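Local coordinates for MSM0271 protein (PDB 5SUH) that probably forms part of the protein shell of the mycobacterial RMM microcompartment, as a trimeric building block that stacks into a double ring, at residues A[33-38]-A[176-181]; A[135-140]-A[228-233]; A[158-163]-A[197-202]. One frame throughout, in Å; residues are numbered along the deposited sequence.

Contact 1: A[33-38]-A[176-181]; sequences IRVYLL and MTPALF
Val35 and Phe181 form the main part of this contact. The two side chains run alongside each other, pointing opposite ways. CG2 of Val35 lies over one face of the Phe181 ring, 4.2 Å from its centroid and 19° off the ring normal, a CH-pi contact. It is displaced toward the rim of the ring. CG1 of Val35 meets the same ring at CE1, 3.9 Å away. With CG1 anti to the backbone N (chi1 179°), the other methyl, CG2, is set between the ring and Pro178. There it lies 3.6 Å from CB of Pro178 and 4.1 Å from CB of Leu180. Leu37 approaches Phe181 differently. Its side chain stands at about a right angle to that of Phe181, and CD1 touches the ring edge at CE1, 4.2 Å away.

Pro178 follows a cis peptide bond and also touches Arg34. The guanidinium of Arg34 has Pro178 CG over one face, and Arg34 NH2 is 3.7 Å from Pro178 CB. The Arg34 chain bends at chi2 and chi3 to bring its end here. A water in the guanidinium plane takes a bond from Arg34 NH2 (2.8 Å) and another from the backbone N of Ala179 (3.1 Å). It links the two segments where no direct hydrogen bond does.

Arg34 is tied to Glu71, whose OE2 forms a salt bridge with Arg34 NE. OE1 of Glu71 accepts a hydrogen bond from the backbone N of Leu180. Arg34 and Val35 form a classic beta bulge opposite Glu71 in strand 66-73. The contact thus joins strand 32-39, at the margin of the first four-stranded sheet, to the turn after strand 170-177 of the second, with helix 113-127 touching Ile33 and Tyr36.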
loop_
_atom_site.group_PDB
_atom_site.type_symbol
_atom_site.label_atom_id
_atom_site.label_comp_id
_atom_site.label_asym_id
_atom_site.label_seq_id
_atom_site.Cartn_x
_atom_site.Cartn_y
_atom_site.Cartn_z
ATOM N N ILE A 33 -18.775 2.534 -26.787
ATOM C CA ILE A 33 -18.710 3.681 -25.914
ATOM C C ILE A 33 -19.830 3.698 -24.866
ATOM O O ILE A 33 -21.008 3.709 -25.191
ATOM C CB ILE A 33 -18.721 4.959 -26.739
ATOM C CG1 ILE A 33 -17.323 5.106 -27.364
ATOM C CG2 ILE A 33 -19.033 6.150 -25.856
ATOM C CD1 ILE A 33 -17.049 6.433 -28.007
ATOM N N ARG A 34 -19.425 3.664 -23.603
ATOM C CA ARG A 34 -20.339 3.658 -22.468
ATOM C C ARG A 34 -20.620 5.093 -22.047
ATOM O O ARG A 34 -21.771 5.473 -21.821
ATOM C CB ARG A 34 -19.713 2.932 -21.274
ATOM C CG ARG A 34 -19.232 1.547 -21.570
ATOM C CD ARG A 34 -19.821 0.531 -20.672
ATOM N NE ARG A 34 -19.849 0.924 -19.273
ATOM C CZ ARG A 34 -20.653 0.328 -18.392
ATOM N NH1 ARG A 34 -21.454 -0.657 -18.795
ATOM N NH2 ARG A 34 -20.694 0.732 -17.135
ATOM N N VAL A 35 -19.545 5.885 -21.967
ATOM C CA VAL A 35 -19.622 7.301 -21.619
ATOM C C VAL A 35 -18.757 8.129 -22.583
ATOM O O VAL A 35 -17.620 7.751 -22.856
ATOM C CB VAL A 35 -19.133 7.568 -20.179
ATOM C CG1 VAL A 35 -19.200 9.057 -19.869
ATOM C CG2 VAL A 35 -19.938 6.802 -19.191
ATOM N N TYR A 36 -19.301 9.230 -23.112
ATOM C CA TYR A 36 -18.541 10.178 -23.952
ATOM C C TYR A 36 -19.005 11.605 -23.658
ATOM O O TYR A 36 -20.099 11.995 -24.078
ATOM C CB TYR A 36 -18.716 9.871 -25.459
ATOM C CG TYR A 36 -18.042 10.868 -26.403
ATOM C CD1 TYR A 36 -18.721 12.005 -26.869
ATOM C CD2 TYR A 36 -16.735 10.671 -26.834
ATOM C CE1 TYR A 36 -18.097 12.923 -27.714
ATOM C CE2 TYR A 36 -16.108 11.580 -27.689
ATOM C CZ TYR A 36 -16.784 12.692 -28.122
ATOM O OH TYR A 36 -16.136 13.558 -28.965
ATOM N N LEU A 37 -18.177 12.396 -22.991
ATOM C CA LEU A 37 -18.623 13.709 -22.534
ATOM C C LEU A 37 -17.579 14.808 -22.472
ATOM O O LEU A 37 -16.486 14.620 -21.924
ATOM C CB LEU A 37 -19.235 13.598 -21.137
ATOM C CG LEU A 37 -20.751 13.790 -21.033
ATOM C CD1 LEU A 37 -21.111 14.144 -19.603
ATOM C CD2 LEU A 37 -21.292 14.839 -22.022
ATOM N N LEU A 38 -17.949 15.970 -23.013
ATOM C CA LEU A 38 -17.241 17.224 -22.751
ATOM C C LEU A 38 -17.679 17.858 -21.461
ATOM O O LEU A 38 -18.834 18.225 -21.288
ATOM C CB LEU A 38 -17.435 18.242 -23.864
ATOM C CG LEU A 38 -16.267 18.414 -24.819
ATOM C CD1 LEU A 38 -15.999 17.148 -25.559
ATOM C CD2 LEU A 38 -16.671 19.484 -25.797
ATOM N N MET A 176 -24.814 6.613 -9.290
ATOM C CA MET A 176 -25.249 6.479 -10.691
ATOM C C MET A 176 -24.444 5.428 -11.452
ATOM O O MET A 176 -23.373 4.990 -10.988
ATOM C CB MET A 176 -25.099 7.811 -11.409
ATOM C CG MET A 176 -23.612 8.229 -11.425
ATOM S SD MET A 176 -23.393 9.977 -11.232
ATOM C CE MET A 176 -23.744 10.171 -9.488
ATOM N N THR A 177 -24.931 5.058 -12.635
ATOM C CA THR A 177 -24.155 4.197 -13.513
ATOM C C THR A 177 -24.487 4.494 -14.997
ATOM O O THR A 177 -25.633 4.801 -15.330
ATOM C CB THR A 177 -24.347 2.687 -13.173
ATOM O OG1 THR A 177 -23.382 1.937 -13.901
ATOM C CG2 THR A 177 -25.774 2.152 -13.492
ATOM N N PRO A 178 -23.470 4.457 -15.894
ATOM C CA PRO A 178 -22.028 4.192 -15.691
ATOM C C PRO A 178 -21.310 5.173 -14.751
ATOM O O PRO A 178 -21.657 6.344 -14.650
ATOM C CB PRO A 178 -21.427 4.310 -17.107
ATOM C CG PRO A 178 -22.582 4.196 -18.043
ATOM C CD PRO A 178 -23.781 4.755 -17.306
ATOM N N ALA A 179 -20.275 4.663 -14.100
ATOM C CA ALA A 179 -19.563 5.358 -13.048
ATOM C C ALA A 179 -18.965 6.703 -13.464
ATOM O O ALA A 179 -18.862 7.608 -12.632
ATOM C CB ALA A 179 -18.442 4.441 -12.497
ATOM N N LEU A 180 -18.557 6.839 -14.724
ATOM C CA LEU A 180 -17.769 8.008 -15.085
ATOM C C LEU A 180 -18.637 9.280 -15.095
ATOM O O LEU A 180 -18.104 10.402 -14.995
ATOM C CB LEU A 180 -17.079 7.819 -16.433
ATOM C CG LEU A 180 -15.918 8.787 -16.737
ATOM C CD1 LEU A 180 -14.957 8.849 -15.558
ATOM C CD2 LEU A 180 -15.159 8.428 -17.999
ATOM N N PHE A 181 -19.962 9.111 -15.100
ATOM C CA PHE A 181 -20.867 10.272 -15.069
ATOM C C PHE A 181 -20.761 11.021 -13.748
ATOM O O PHE A 181 -21.243 12.151 -13.621
ATOM C CB PHE A 181 -22.317 9.864 -15.285
ATOM C CG PHE A 181 -22.678 9.631 -16.723
ATOM C CD1 PHE A 181 -22.454 10.606 -17.686
ATOM C CD2 PHE A 181 -23.216 8.414 -17.123
ATOM C CE1 PHE A 181 -22.802 10.388 -19.022
ATOM C CE2 PHE A 181 -23.552 8.187 -18.450
ATOM C CZ PHE A 181 -23.342 9.182 -19.399
HETATM O O HOH W 1 -19.322 1.911 -15.037
#

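Contact 2: A[135-140]-A[228-233]; sequences LRPRVL and TVLSAI
Pro137 overlaps Ile233 and Leu230 at the end of helix 216-232. Its ring stands at about a right angle to the Ile233 side chain. Pro137 CD is 3.9 Å from Ile233 CG2, and Pro137 CG is 4.1 Å from Ile233 CD1. Both branches of the isoleucine therefore rest on the proline ring. CG1 of Ile233 lies beside its backbone N (chi1 -66°) and CG2 beside its carbonyl carbon, which lets the two branches reach neighbouring ring carbons.

Leu230 is met by the proline in two ways. CB of Pro137 is 4.1 Å from CB of Leu230. CG of Pro137 lies 3.8 Å from the backbone O of Leu230. That oxygen also accepts a weak hydrogen bond from Ile233 N as the helix ends.

Segment 135-140 leads into strand 138-145, an outermost strand, within this chain, of the second four-stranded sheet. The chain holds two circularly permuted BMC domains in tandem; in trimeric shell proteins of this kind three chains make a pseudohexameric ring. Helix 216-232 is the last helix of the chain, and here its C-terminal end packs against the start of that strand.

Further along the strand, Val139 takes over from the proline. Its CG2 is 4.1 Å from CD1 of Leu230, and the two side chains cross at about a right angle. Leu230 is buried, while Val139 is exposed. Arg136 touches more lightly, with CB 4.2 Å from the backbone O of Ile233. Its long side chain leads away to a salt bridge with Glu237 in the C-terminal tail. The backbone of Arg136 bonds to Gln236 of the same tail, and Pro137 also touches Phe181.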
loop_
_atom_site.group_PDB
_atom_site.type_symbol
_atom_site.label_atom_id
_atom_site.label_comp_id
_atom_site.label_asym_id
_atom_site.label_seq_id
_atom_site.Cartn_x
_atom_site.Cartn_y
_atom_site.Cartn_z
ATOM N N LEU A 135 -24.283 5.236 -23.124
ATOM C CA LEU A 135 -25.401 4.911 -22.225
ATOM C C LEU A 135 -25.948 6.160 -21.539
ATOM O O LEU A 135 -25.178 7.009 -21.079
ATOM C CB LEU A 135 -24.958 3.883 -21.186
ATOM C CG LEU A 135 -24.661 2.470 -21.711
ATOM C CD1 LEU A 135 -24.037 1.595 -20.625
ATOM C CD2 LEU A 135 -25.961 1.843 -22.154
ATOM N N ARG A 136 -27.273 6.277 -21.455
ATOM C CA ARG A 136 -27.829 7.405 -20.728
ATOM C C ARG A 136 -27.691 7.103 -19.225
ATOM O O ARG A 136 -27.791 5.949 -18.807
ATOM C CB ARG A 136 -29.279 7.683 -21.130
ATOM C CG ARG A 136 -30.301 6.875 -20.407
ATOM C CD ARG A 136 -31.691 7.404 -20.693
ATOM N NE ARG A 136 -32.691 6.422 -20.283
ATOM C CZ ARG A 136 -33.981 6.472 -20.600
ATOM N NH1 ARG A 136 -34.452 7.451 -21.364
ATOM N NH2 ARG A 136 -34.794 5.510 -20.183
ATOM N N PRO A 137 -27.450 8.139 -18.416
ATOM C CA PRO A 137 -27.248 7.962 -16.968
ATOM C C PRO A 137 -28.432 7.312 -16.269
ATOM O O PRO A 137 -29.586 7.640 -16.556
ATOM C CB PRO A 137 -27.054 9.395 -16.458
ATOM C CG PRO A 137 -26.507 10.147 -17.681
ATOM C CD PRO A 137 -27.213 9.529 -18.856
ATOM N N ARG A 138 -28.135 6.337 -15.416
ATOM C CA ARG A 138 -29.155 5.712 -14.584
ATOM C C ARG A 138 -28.869 6.007 -13.127
ATOM O O ARG A 138 -27.812 5.650 -12.615
ATOM C CB ARG A 138 -29.227 4.202 -14.785
ATOM C CG ARG A 138 -30.150 3.544 -13.769
ATOM C CD ARG A 138 -30.832 2.316 -14.326
ATOM N NE ARG A 138 -29.889 1.258 -14.674
ATOM C CZ ARG A 138 -29.563 0.250 -13.865
ATOM N NH1 ARG A 138 -30.121 0.153 -12.659
ATOM N NH2 ARG A 138 -28.692 -0.669 -14.271
ATOM N N VAL A 139 -29.809 6.684 -12.474
ATOM C CA VAL A 139 -29.682 7.005 -11.069
ATOM C C VAL A 139 -29.985 5.794 -10.182
ATOM O O VAL A 139 -31.034 5.174 -10.319
ATOM C CB VAL A 139 -30.579 8.156 -10.743
ATOM C CG1 VAL A 139 -30.632 8.351 -9.263
ATOM C CG2 VAL A 139 -30.054 9.403 -11.472
ATOM N N LEU A 140 -29.049 5.440 -9.302
ATOM C CA LEU A 140 -29.194 4.250 -8.444
ATOM C C LEU A 140 -29.677 4.607 -7.039
ATOM O O LEU A 140 -30.409 3.857 -6.426
ATOM C CB LEU A 140 -27.864 3.484 -8.326
ATOM C CG LEU A 140 -27.309 2.856 -9.620
ATOM C CD1 LEU A 140 -25.985 2.126 -9.416
ATOM C CD2 LEU A 140 -28.330 1.940 -10.225
ATOM N N THR A 228 -31.294 17.284 -12.798
ATOM C CA THR A 228 -31.667 17.897 -14.064
ATOM C C THR A 228 -30.595 17.624 -15.137
ATOM O O THR A 228 -30.904 17.182 -16.249
ATOM C CB THR A 228 -31.928 19.409 -13.906
ATOM O OG1 THR A 228 -33.132 19.606 -13.154
ATOM C CG2 THR A 228 -32.147 20.035 -15.245
ATOM N N VAL A 229 -29.342 17.874 -14.785
ATOM C CA VAL A 229 -28.222 17.637 -15.687
ATOM C C VAL A 229 -28.156 16.216 -16.234
ATOM O O VAL A 229 -27.988 16.022 -17.457
ATOM C CB VAL A 229 -26.893 17.943 -14.998
ATOM C CG1 VAL A 229 -25.714 17.444 -15.821
ATOM C CG2 VAL A 229 -26.791 19.401 -14.729
ATOM N N LEU A 230 -28.319 15.228 -15.356
ATOM C CA LEU A 230 -28.226 13.837 -15.799
ATOM C C LEU A 230 -29.409 13.492 -16.735
ATOM O O LEU A 230 -29.239 12.758 -17.714
ATOM C CB LEU A 230 -28.168 12.878 -14.606
ATOM C CG LEU A 230 -26.936 12.957 -13.688
ATOM C CD1 LEU A 230 -26.999 11.953 -12.581
ATOM C CD2 LEU A 230 -25.612 12.793 -14.430
ATOM N N SER A 231 -30.594 14.033 -16.455
ATOM C CA SER A 231 -31.761 13.753 -17.307
ATOM C C SER A 231 -31.625 14.325 -18.691
ATOM O O SER A 231 -32.101 13.734 -19.643
ATOM C CB SER A 231 -33.052 14.291 -16.702
ATOM O OG SER A 231 -33.409 13.522 -15.580
ATOM N N ALA A 232 -30.915 15.440 -18.812
ATOM C CA ALA A 232 -30.827 16.133 -20.090
ATOM C C ALA A 232 -29.858 15.444 -21.053
ATOM O O ALA A 232 -29.826 15.746 -22.240
ATOM C CB ALA A 232 -30.411 17.580 -19.863
ATOM N N ILE A 233 -29.094 14.488 -20.545
ATOM C CA ILE A 233 -28.083 13.820 -21.347
ATOM C C ILE A 233 -28.638 12.718 -22.270
ATOM O O ILE A 233 -29.399 11.847 -21.836
ATOM C CB ILE A 233 -27.004 13.243 -20.431
ATOM C CG1 ILE A 233 -26.252 14.379 -19.741
ATOM C CG2 ILE A 233 -26.025 12.361 -21.206
ATOM C CD1 ILE A 233 -25.171 13.897 -18.750
#

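Contact 3: A[158-163]-A[197-202]; sequences RNRQAS and TVVDVQ
Arg160 reaches across to Val199 and Asp200. Its CB lies 4.0 Å from the backbone O of Val199. The next atom, CG, is 3.9 Å from CG1 of Val199, and the two side chains are inclined to each other. The chain then bends at the CB-CG bond, which brings CD against Asp200, 3.2 Å from OD2 and 3.6 Å from CB. NE and CZ stand farther from the carboxylate. At the tip, NH1 donates to OD2 of Asp200 over 3.0 Å, and the pair is a salt bridge. OD2 is met nearly along its C-O axis, but the bond is bent, with an angle of 141° at the hydrogen. The oxygen lies near the guanidinium edge, tilted 26° out of its plane. One face of the same group has CB of Asn159 above it, toward the rim.

Asp200 is presented by a classic beta bulge, in which Val199 and Asp200 both face Tyr211 of strand 208-214. Strand 197-202 is an outermost strand of the second BMC sheet in this chain. The partner, 158-163, is a loop between helix 150-156 and strand 170-177. Residues 160-163 run roughly against residues 197-200, the two directions being 155° apart.

Ser163 continues the contact at the other end. Its CB is 3.6 Å from CG2 of Thr197 and 3.7 Å from the backbone O of Val198. Between the two ends, CB of Ala162 faces the backbone O of Val199. The loop also meets other copies of the protein. Arg158 NH1 bonds to the backbone O of Gln161 of a second subunit. Arg160 NH2 forms a long, weak ion pair with Glu79 of a third subunit, and Ser163 packs on Pro60 of a fourth.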
loop_
_atom_site.group_PDB
_atom_site.type_symbol
_atom_site.label_atom_id
_atom_site.label_comp_id
_atom_site.label_asym_id
_atom_site.label_seq_id
_atom_site.Cartn_x
_atom_site.Cartn_y
_atom_site.Cartn_z
ATOM N N ARG A 158 -12.054 8.610 7.240
ATOM C CA ARG A 158 -10.871 7.765 7.028
ATOM C C ARG A 158 -11.047 6.752 5.871
ATOM O O ARG A 158 -10.119 6.016 5.535
ATOM C CB ARG A 158 -10.484 7.031 8.297
ATOM C CG ARG A 158 -10.854 7.757 9.554
ATOM C CD ARG A 158 -10.231 7.065 10.750
ATOM N NE ARG A 158 -10.140 5.618 10.596
ATOM C CZ ARG A 158 -9.494 4.827 11.450
ATOM N NH1 ARG A 158 -9.436 3.518 11.231
ATOM N NH2 ARG A 158 -8.911 5.346 12.528
ATOM N N ASN A 159 -12.223 6.726 5.251
ATOM C CA ASN A 159 -12.407 5.907 4.052
ATOM C C ASN A 159 -12.404 6.818 2.821
ATOM O O ASN A 159 -12.564 6.356 1.688
ATOM C CB ASN A 159 -13.737 5.123 4.100
ATOM C CG ASN A 159 -13.828 4.138 5.286
ATOM O OD1 ASN A 159 -14.876 4.029 5.935
ATOM N ND2 ASN A 159 -12.724 3.450 5.588
ATOM N N ARG A 160 -12.206 8.116 3.068
ATOM C CA ARG A 160 -12.086 9.139 2.020
ATOM C C ARG A 160 -10.678 9.710 2.174
ATOM O O ARG A 160 -10.150 9.638 3.303
ATOM C CB ARG A 160 -13.141 10.217 2.190
ATOM C CG ARG A 160 -14.565 9.703 2.371
ATOM C CD ARG A 160 -14.947 8.703 1.308
ATOM N NE ARG A 160 -15.931 7.751 1.809
ATOM C CZ ARG A 160 -16.235 6.622 1.184
ATOM N NH1 ARG A 160 -15.632 6.351 0.038
ATOM N NH2 ARG A 160 -17.130 5.773 1.698
ATOM N N GLN A 161 -10.044 10.233 1.107
ATOM C CA GLN A 161 -8.761 10.897 1.354
ATOM C C GLN A 161 -8.564 12.400 0.990
ATOM O O GLN A 161 -7.477 12.941 1.256
ATOM C CB GLN A 161 -7.607 10.099 0.710
ATOM C CG GLN A 161 -7.672 8.526 0.672
ATOM C CD GLN A 161 -8.306 7.878 1.934
ATOM O OE1 GLN A 161 -9.343 7.230 1.851
ATOM N NE2 GLN A 161 -7.701 8.105 3.100
ATOM N N ALA A 162 -9.585 13.115 0.502
ATOM C CA ALA A 162 -9.384 14.539 0.143
ATOM C C ALA A 162 -9.853 15.495 1.245
ATOM O O ALA A 162 -9.322 15.465 2.362
ATOM C CB ALA A 162 -10.100 14.861 -1.185
ATOM N N SER A 163 -10.816 16.369 0.929
ATOM C CA SER A 163 -11.399 17.247 1.959
ATOM C C SER A 163 -12.199 16.386 2.901
ATOM O O SER A 163 -12.429 15.186 2.648
ATOM C CB SER A 163 -12.297 18.372 1.430
ATOM O OG SER A 163 -11.576 19.512 1.021
ATOM N N THR A 197 -18.408 21.303 -0.090
ATOM C CA THR A 197 -17.176 20.568 0.115
ATOM C C THR A 197 -17.236 19.244 -0.643
ATOM O O THR A 197 -18.104 18.422 -0.379
ATOM C CB THR A 197 -16.948 20.273 1.596
ATOM O OG1 THR A 197 -16.985 21.493 2.359
ATOM C CG2 THR A 197 -15.628 19.561 1.772
ATOM N N VAL A 198 -16.338 19.040 -1.597
ATOM C CA VAL A 198 -16.262 17.765 -2.302
ATOM C C VAL A 198 -15.449 16.761 -1.475
ATOM O O VAL A 198 -14.220 16.870 -1.364
ATOM C CB VAL A 198 -15.671 17.960 -3.686
ATOM C CG1 VAL A 198 -15.646 16.650 -4.447
ATOM C CG2 VAL A 198 -16.496 19.008 -4.427
ATOM N N VAL A 199 -16.153 15.816 -0.858
ATOM C CA VAL A 199 -15.537 14.899 0.097
ATOM C C VAL A 199 -14.893 13.719 -0.606
ATOM O O VAL A 199 -13.811 13.271 -0.242
ATOM C CB VAL A 199 -16.567 14.401 1.143
ATOM C CG1 VAL A 199 -15.953 13.388 2.074
ATOM C CG2 VAL A 199 -17.126 15.570 1.942
ATOM N N ASP A 200 -15.563 13.231 -1.630
ATOM C CA ASP A 200 -15.064 12.108 -2.384
ATOM C C ASP A 200 -15.838 12.032 -3.686
ATOM O O ASP A 200 -17.029 12.365 -3.699
ATOM C CB ASP A 200 -15.219 10.815 -1.576
ATOM C CG ASP A 200 -14.415 9.661 -2.157
ATOM O OD1 ASP A 200 -13.442 9.926 -2.887
ATOM O OD2 ASP A 200 -14.748 8.491 -1.877
ATOM N N VAL A 201 -15.170 11.606 -4.764
ATOM C CA VAL A 201 -15.811 11.360 -6.057
ATOM C C VAL A 201 -15.283 10.051 -6.599
ATOM O O VAL A 201 -14.124 9.982 -7.015
ATOM C CB VAL A 201 -15.532 12.464 -7.121
ATOM C CG1 VAL A 201 -16.423 12.248 -8.340
ATOM C CG2 VAL A 201 -15.791 13.816 -6.569
ATOM N N GLN A 202 -16.110 9.011 -6.627
ATOM C CA GLN A 202 -15.642 7.727 -7.160
ATOM C C GLN A 202 -16.144 7.576 -8.600
ATOM O O GLN A 202 -17.338 7.360 -8.820
ATOM C CB GLN A 202 -16.141 6.585 -6.296
ATOM C CG GLN A 202 -15.248 5.349 -6.293
ATOM C CD GLN A 202 -15.882 4.164 -5.566
ATOM O OE1 GLN A 202 -16.403 4.295 -4.451
ATOM N NE2 GLN A 202 -15.808 2.993 -6.185
#

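From the N terminus, segment 33-38 comes first and stays open until 176-181, so contact 1 closes a loop of 137 residues and joins the two four-stranded sheets. Contact 2 starts within that loop, at 135-140, and closes after it, at 228-233; contacts 1 and 2 therefore cross. They also touch, through backbone bonds of Arg34 with Leu135 and of Thr177 with Arg138. Contact 3 runs from 158-163 to 197-202. It falls wholly within the span of contact 2 and crosses contact 1. Its centre is about 20 Å from that of contact 1 and about 23 Å from that of contact 2. All three reach the second sheet.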